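Local coordinates for RNA-binding protein RO60 (Deinococcus radiodurans, PDB 2NVO) that binds several small RNAs that accumulate during recovery from UV irradiation and contributes to the bacterium's resistance to ultraviolet light, at residues H255-Q267 / R276-T288. Numbering follows the deposited sequence.
Sequences HVRGAEVYRAAMQ and RNLGNLGRVGVLT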
loop_
_atom_site.group_PDB
_atom_site.type_symbol
_atom_site.label_atom_id
_atom_site.label_comp_id
_atom_site.label_asym_id
_atom_site.label_seq_id
_atom_site.Cartn_x
_atom_site.Cartn_y
_atom_site.Cartn_z
ATOM N N HIS A 255 -27.100 -5.561 -0.511
ATOM C CA HIS A 255 -28.399 -5.549 -1.183
ATOM C C HIS A 255 -29.192 -4.246 -0.999
ATOM O O HIS A 255 -30.119 -3.970 -1.760
ATOM C CB HIS A 255 -29.246 -6.770 -0.765
ATOM C CG HIS A 255 -29.575 -6.816 0.697
ATOM N ND1 HIS A 255 -30.736 -6.282 1.217
ATOM C CD2 HIS A 255 -28.902 -7.341 1.750
ATOM C CE1 HIS A 255 -30.759 -6.467 2.527
ATOM N NE2 HIS A 255 -29.657 -7.108 2.874
ATOM N N VAL A 256 -28.825 -3.439 -0.006
ATOM C CA VAL A 256 -29.610 -2.245 0.313
ATOM C C VAL A 256 -28.853 -0.907 0.250
ATOM O O VAL A 256 -29.412 0.133 0.604
ATOM C CB VAL A 256 -30.282 -2.373 1.697
ATOM C CG1 VAL A 256 -31.429 -3.367 1.637
ATOM C CG2 VAL A 256 -29.264 -2.788 2.747
ATOM N N ARG A 257 -27.599 -0.926 -0.198
ATOM C CA ARG A 257 -26.800 0.302 -0.268
ATOM C C ARG A 257 -27.236 1.176 -1.438
ATOM O O ARG A 257 -26.657 1.121 -2.522
ATOM C CB ARG A 257 -25.313 -0.019 -0.396
ATOM C CG ARG A 257 -24.759 -0.878 0.724
ATOM C CD ARG A 257 -23.341 -1.323 0.409
ATOM N NE ARG A 257 -22.784 -2.157 1.469
ATOM C CZ ARG A 257 -21.534 -2.609 1.486
ATOM N NH1 ARG A 257 -20.701 -2.305 0.498
ATOM N NH2 ARG A 257 -21.114 -3.362 2.496
ATOM N N GLY A 258 -28.265 1.981 -1.216
ATOM C CA GLY A 258 -28.772 2.854 -2.253
ATOM C C GLY A 258 -28.280 4.272 -2.059
ATOM O O GLY A 258 -27.349 4.513 -1.293
ATOM N N ALA A 259 -28.920 5.207 -2.754
ATOM C CA ALA A 259 -28.556 6.619 -2.693
ATOM C C ALA A 259 -28.387 7.107 -1.264
ATOM O O ALA A 259 -27.347 7.662 -0.916
ATOM C CB ALA A 259 -29.587 7.467 -3.428
ATOM N N GLU A 260 -29.402 6.891 -0.433
ATOM C CA GLU A 260 -29.387 7.435 0.926
ATOM C C GLU A 260 -28.276 6.829 1.766
ATOM O O GLU A 260 -27.762 7.465 2.690
ATOM C CB GLU A 260 -30.744 7.250 1.614
ATOM C CG GLU A 260 -31.912 7.801 0.812
ATOM C CD GLU A 260 -31.623 9.179 0.245
ATOM O OE1 GLU A 260 -30.974 9.992 0.943
ATOM O OE2 GLU A 260 -32.044 9.447 -0.901
ATOM N N VAL A 261 -27.912 5.594 1.443
ATOM C CA VAL A 261 -26.830 4.912 2.143
ATOM C C VAL A 261 -25.481 5.516 1.764
ATOM O O VAL A 261 -24.610 5.703 2.608
ATOM C CB VAL A 261 -26.835 3.398 1.841
ATOM C CG1 VAL A 261 -25.463 2.791 2.087
ATOM C CG2 VAL A 261 -27.896 2.699 2.679
ATOM N N TYR A 262 -25.312 5.830 0.486
ATOM C CA TYR A 262 -24.063 6.432 0.035
ATOM C C TYR A 262 -23.986 7.912 0.390
ATOM O O TYR A 262 -22.964 8.386 0.889
ATOM C CB TYR A 262 -23.824 6.161 -1.454
ATOM C CG TYR A 262 -23.044 4.884 -1.621
ATOM C CD1 TYR A 262 -21.733 4.801 -1.164
ATOM C CD2 TYR A 262 -23.624 3.751 -2.166
ATOM C CE1 TYR A 262 -21.008 3.646 -1.278
ATOM C CE2 TYR A 262 -22.898 2.574 -2.286
ATOM C CZ TYR A 262 -21.590 2.532 -1.833
ATOM O OH TYR A 262 -20.848 1.381 -1.930
ATOM N N ARG A 263 -25.078 8.623 0.142
ATOM C CA ARG A 263 -25.245 9.983 0.630
ATOM C C ARG A 263 -24.768 10.059 2.078
ATOM O O ARG A 263 -23.979 10.930 2.452
ATOM C CB ARG A 263 -26.719 10.374 0.542
ATOM C CG ARG A 263 -26.989 11.862 0.589
ATOM C CD ARG A 263 -28.329 12.152 -0.047
ATOM N NE ARG A 263 -28.271 12.117 -1.508
ATOM C CZ ARG A 263 -29.312 11.821 -2.279
ATOM N NH1 ARG A 263 -30.469 11.513 -1.717
ATOM N NH2 ARG A 263 -29.201 11.806 -3.604
ATOM N N ALA A 264 -25.235 9.113 2.883
ATOM C CA ALA A 264 -24.915 9.091 4.302
ATOM C C ALA A 264 -23.437 8.804 4.532
ATOM O O ALA A 264 -22.826 9.348 5.448
ATOM C CB ALA A 264 -25.783 8.065 5.023
ATOM N N ALA A 265 -22.870 7.948 3.687
ATOM C CA ALA A 265 -21.475 7.529 3.829
ATOM C C ALA A 265 -20.485 8.659 3.525
ATOM O O ALA A 265 -19.437 8.772 4.157
ATOM C CB ALA A 265 -21.200 6.317 2.937
ATOM N N MET A 266 -20.820 9.477 2.537
ATOM C CA MET A 266 -20.015 10.638 2.179
ATOM C C MET A 266 -19.758 11.549 3.371
ATOM O O MET A 266 -18.617 11.919 3.661
ATOM C CB MET A 266 -20.758 11.459 1.146
ATOM C CG MET A 266 -20.452 11.122 -0.269
ATOM S SD MET A 266 -20.683 12.625 -1.206
ATOM C CE MET A 266 -19.428 13.659 -0.459
ATOM N N GLN A 267 -20.840 11.920 4.047
ATOM C CA GLN A 267 -20.783 12.897 5.128
ATOM C C GLN A 267 -19.965 12.388 6.294
ATOM O O GLN A 267 -19.635 13.141 7.203
ATOM C CB GLN A 267 -22.191 13.229 5.615
ATOM C CG GLN A 267 -23.126 13.723 4.529
ATOM C CD GLN A 267 -24.578 13.737 4.981
ATOM O OE1 GLN A 267 -24.975 12.966 5.862
ATOM N NE2 GLN A 267 -25.381 14.612 4.375
ATOM N N ARG A 276 -12.044 6.599 -3.864
ATOM C CA ARG A 276 -12.392 5.271 -4.365
ATOM C C ARG A 276 -13.888 5.020 -4.489
ATOM O O ARG A 276 -14.293 3.935 -4.890
ATOM C CB ARG A 276 -11.724 4.163 -3.547
ATOM C CG ARG A 276 -12.067 4.143 -2.080
ATOM C CD ARG A 276 -11.616 2.825 -1.440
ATOM N NE ARG A 276 -11.162 3.035 -0.065
ATOM C CZ ARG A 276 -11.934 2.912 1.013
ATOM N NH1 ARG A 276 -13.211 2.557 0.889
ATOM N NH2 ARG A 276 -11.423 3.137 2.221
ATOM N N ASN A 277 -14.713 6.023 -4.180
ATOM C CA ASN A 277 -16.154 5.807 -4.172
ATOM C C ASN A 277 -16.963 6.653 -5.152
ATOM O O ASN A 277 -18.197 6.582 -5.166
ATOM C CB ASN A 277 -16.709 5.909 -2.743
ATOM C CG ASN A 277 -16.487 4.637 -1.940
ATOM O OD1 ASN A 277 -17.195 3.655 -2.124
ATOM N ND2 ASN A 277 -15.515 4.655 -1.039
ATOM N N LEU A 278 -16.276 7.434 -5.980
ATOM C CA LEU A 278 -16.941 8.249 -6.983
ATOM C C LEU A 278 -17.869 7.430 -7.905
ATOM O O LEU A 278 -18.988 7.850 -8.224
ATOM C CB LEU A 278 -15.913 9.046 -7.788
ATOM C CG LEU A 278 -15.052 9.982 -6.922
ATOM C CD1 LEU A 278 -13.927 10.578 -7.741
ATOM C CD2 LEU A 278 -15.917 11.102 -6.310
ATOM N N GLY A 279 -17.403 6.267 -8.346
ATOM C CA GLY A 279 -18.214 5.422 -9.209
ATOM C C GLY A 279 -19.453 4.921 -8.488
ATOM O O GLY A 279 -20.565 4.968 -9.020
ATOM N N ASN A 280 -19.254 4.440 -7.271
ATOM C CA ASN A 280 -20.351 4.013 -6.413
ATOM C C ASN A 280 -21.417 5.091 -6.187
ATOM O O ASN A 280 -22.558 4.776 -5.848
ATOM C CB ASN A 280 -19.802 3.537 -5.065
ATOM C CG ASN A 280 -19.247 2.118 -5.123
ATOM O OD1 ASN A 280 -19.566 1.356 -6.034
ATOM N ND2 ASN A 280 -18.423 1.758 -4.144
ATOM N N LEU A 281 -21.034 6.356 -6.373
ATOM C CA LEU A 281 -21.927 7.493 -6.159
ATOM C C LEU A 281 -22.646 7.860 -7.445
ATOM O O LEU A 281 -23.789 8.315 -7.427
ATOM C CB LEU A 281 -21.118 8.691 -5.647
ATOM C CG LEU A 281 -20.595 8.506 -4.221
ATOM C CD1 LEU A 281 -19.407 9.408 -3.904
ATOM C CD2 LEU A 281 -21.723 8.741 -3.233
ATOM N N GLY A 282 -21.972 7.658 -8.568
ATOM C CA GLY A 282 -22.595 7.885 -9.852
ATOM C C GLY A 282 -23.652 6.821 -10.066
ATOM O O GLY A 282 -24.684 7.073 -10.698
ATOM N N ARG A 283 -23.380 5.635 -9.521
ATOM C CA ARG A 283 -24.217 4.459 -9.733
ATOM C C ARG A 283 -25.499 4.571 -8.928
ATOM O O ARG A 283 -26.591 4.548 -9.493
ATOM C CB ARG A 283 -23.466 3.186 -9.330
ATOM C CG ARG A 283 -24.166 1.899 -9.755
ATOM C CD ARG A 283 -23.426 0.655 -9.274
ATOM N NE ARG A 283 -23.644 0.368 -7.859
ATOM C CZ ARG A 283 -22.675 0.346 -6.952
ATOM N NH1 ARG A 283 -21.432 0.601 -7.323
ATOM N NH2 ARG A 283 -22.943 0.071 -5.679
ATOM N N VAL A 284 -25.351 4.703 -7.612
ATOM C CA VAL A 284 -26.483 4.866 -6.705
ATOM C C VAL A 284 -27.201 6.209 -6.853
ATOM O O VAL A 284 -27.942 6.610 -5.958
ATOM C CB VAL A 284 -26.053 4.710 -5.245
ATOM C CG1 VAL A 284 -25.287 3.418 -5.067
ATOM C CG2 VAL A 284 -25.205 5.888 -4.821
ATOM N N GLY A 285 -26.976 6.896 -7.973
ATOM C CA GLY A 285 -27.750 8.073 -8.336
ATOM C C GLY A 285 -27.536 9.332 -7.504
ATOM O O GLY A 285 -28.349 10.260 -7.544
ATOM N N VAL A 286 -26.442 9.372 -6.757
ATOM C CA VAL A 286 -26.114 10.535 -5.943
ATOM C C VAL A 286 -25.348 11.638 -6.715
ATOM O O VAL A 286 -25.552 12.836 -6.487
ATOM C CB VAL A 286 -25.285 10.111 -4.723
ATOM C CG1 VAL A 286 -24.607 11.321 -4.091
ATOM C CG2 VAL A 286 -26.153 9.379 -3.722
ATOM N N LEU A 287 -24.478 11.225 -7.632
ATOM C CA LEU A 287 -23.548 12.129 -8.297
ATOM C C LEU A 287 -23.790 12.136 -9.806
ATOM O O LEU A 287 -23.259 11.290 -10.533
ATOM C CB LEU A 287 -22.118 11.674 -7.971
ATOM C CG LEU A 287 -20.852 12.466 -8.302
ATOM C CD1 LEU A 287 -20.844 13.876 -7.668
ATOM C CD2 LEU A 287 -19.649 11.682 -7.810
ATOM N N THR A 288 -24.596 13.082 -10.279
ATOM C CA THR A 288 -25.017 13.117 -11.679
ATOM C C THR A 288 -24.854 14.502 -12.289
ATOM O O THR A 288 -24.957 15.502 -11.593
ATOM C CB THR A 288 -26.490 12.672 -11.835
ATOM O OG1 THR A 288 -27.366 13.735 -11.431
ATOM C CG2 THR A 288 -26.759 11.442 -10.980
HETATM O O HOH W 1 -25.118 -0.614 -4.106
HETATM O O HOH W 2 -18.185 1.290 -1.185
HETATM O O HOH W 3 -27.183 13.530 -3.687
#
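Y262 projects from helix 259-266 as a knob into a hole lined by N277, N280, L281 and R283. The segments 259-266 and 276-283 run roughly antiparallel, 147° between their directions, within the helical repeats of the TROVE domain. Around the ring the packing is tight: V284 CG1 lies 3.4 Å from Y262 CD2, and V284 CG2 presses on CB of the same tyrosine. V284 can use both methyls because its chi1 of -52° sets CG1 beside its own backbone N and CG2 between that N and the carbonyl carbon. N280 CB covers one ring face near the rim, a CH-pi contact 4.2 Å from the centroid. L281 CD2 touches both Y262 CB (3.8 Å) and M266 CG, while W273 of the same chain adds its side chain against Y262 and M266. At the other end A259 CB abuts V284 O, and V286 CG2 reaches A259 O.

The polar side is looser and bridged by water. Near the tyrosine hydroxyl, N280 ND2 gives N277 OD1 a nearly straight bond (3.0 Å, 164°), its amide turned so that the acceptor lies in its plane; N277 ND2 donates to W273 O, so both ends of that amide are engaged. One water donates to N277 OD1 and also hydrogen-bonds Y262 OH, lying at the ring edge. Another joins R257 O to the guanidinium edge of R283 (NH2 to water, 2.8 Å). The R263 chain, bent at chi3, places NH2 3.9 Å from V286 CG2; its NH1 makes a salt bridge with E260 OE2, and a water makes weak hydrogen bonds with R263 NH2 and V286 O.

The chemistry thus divides: polar linkage across the helices passes through water, consistent with cohesion resting mainly on an apolar junction shared by Y262, V284, V286 and L281.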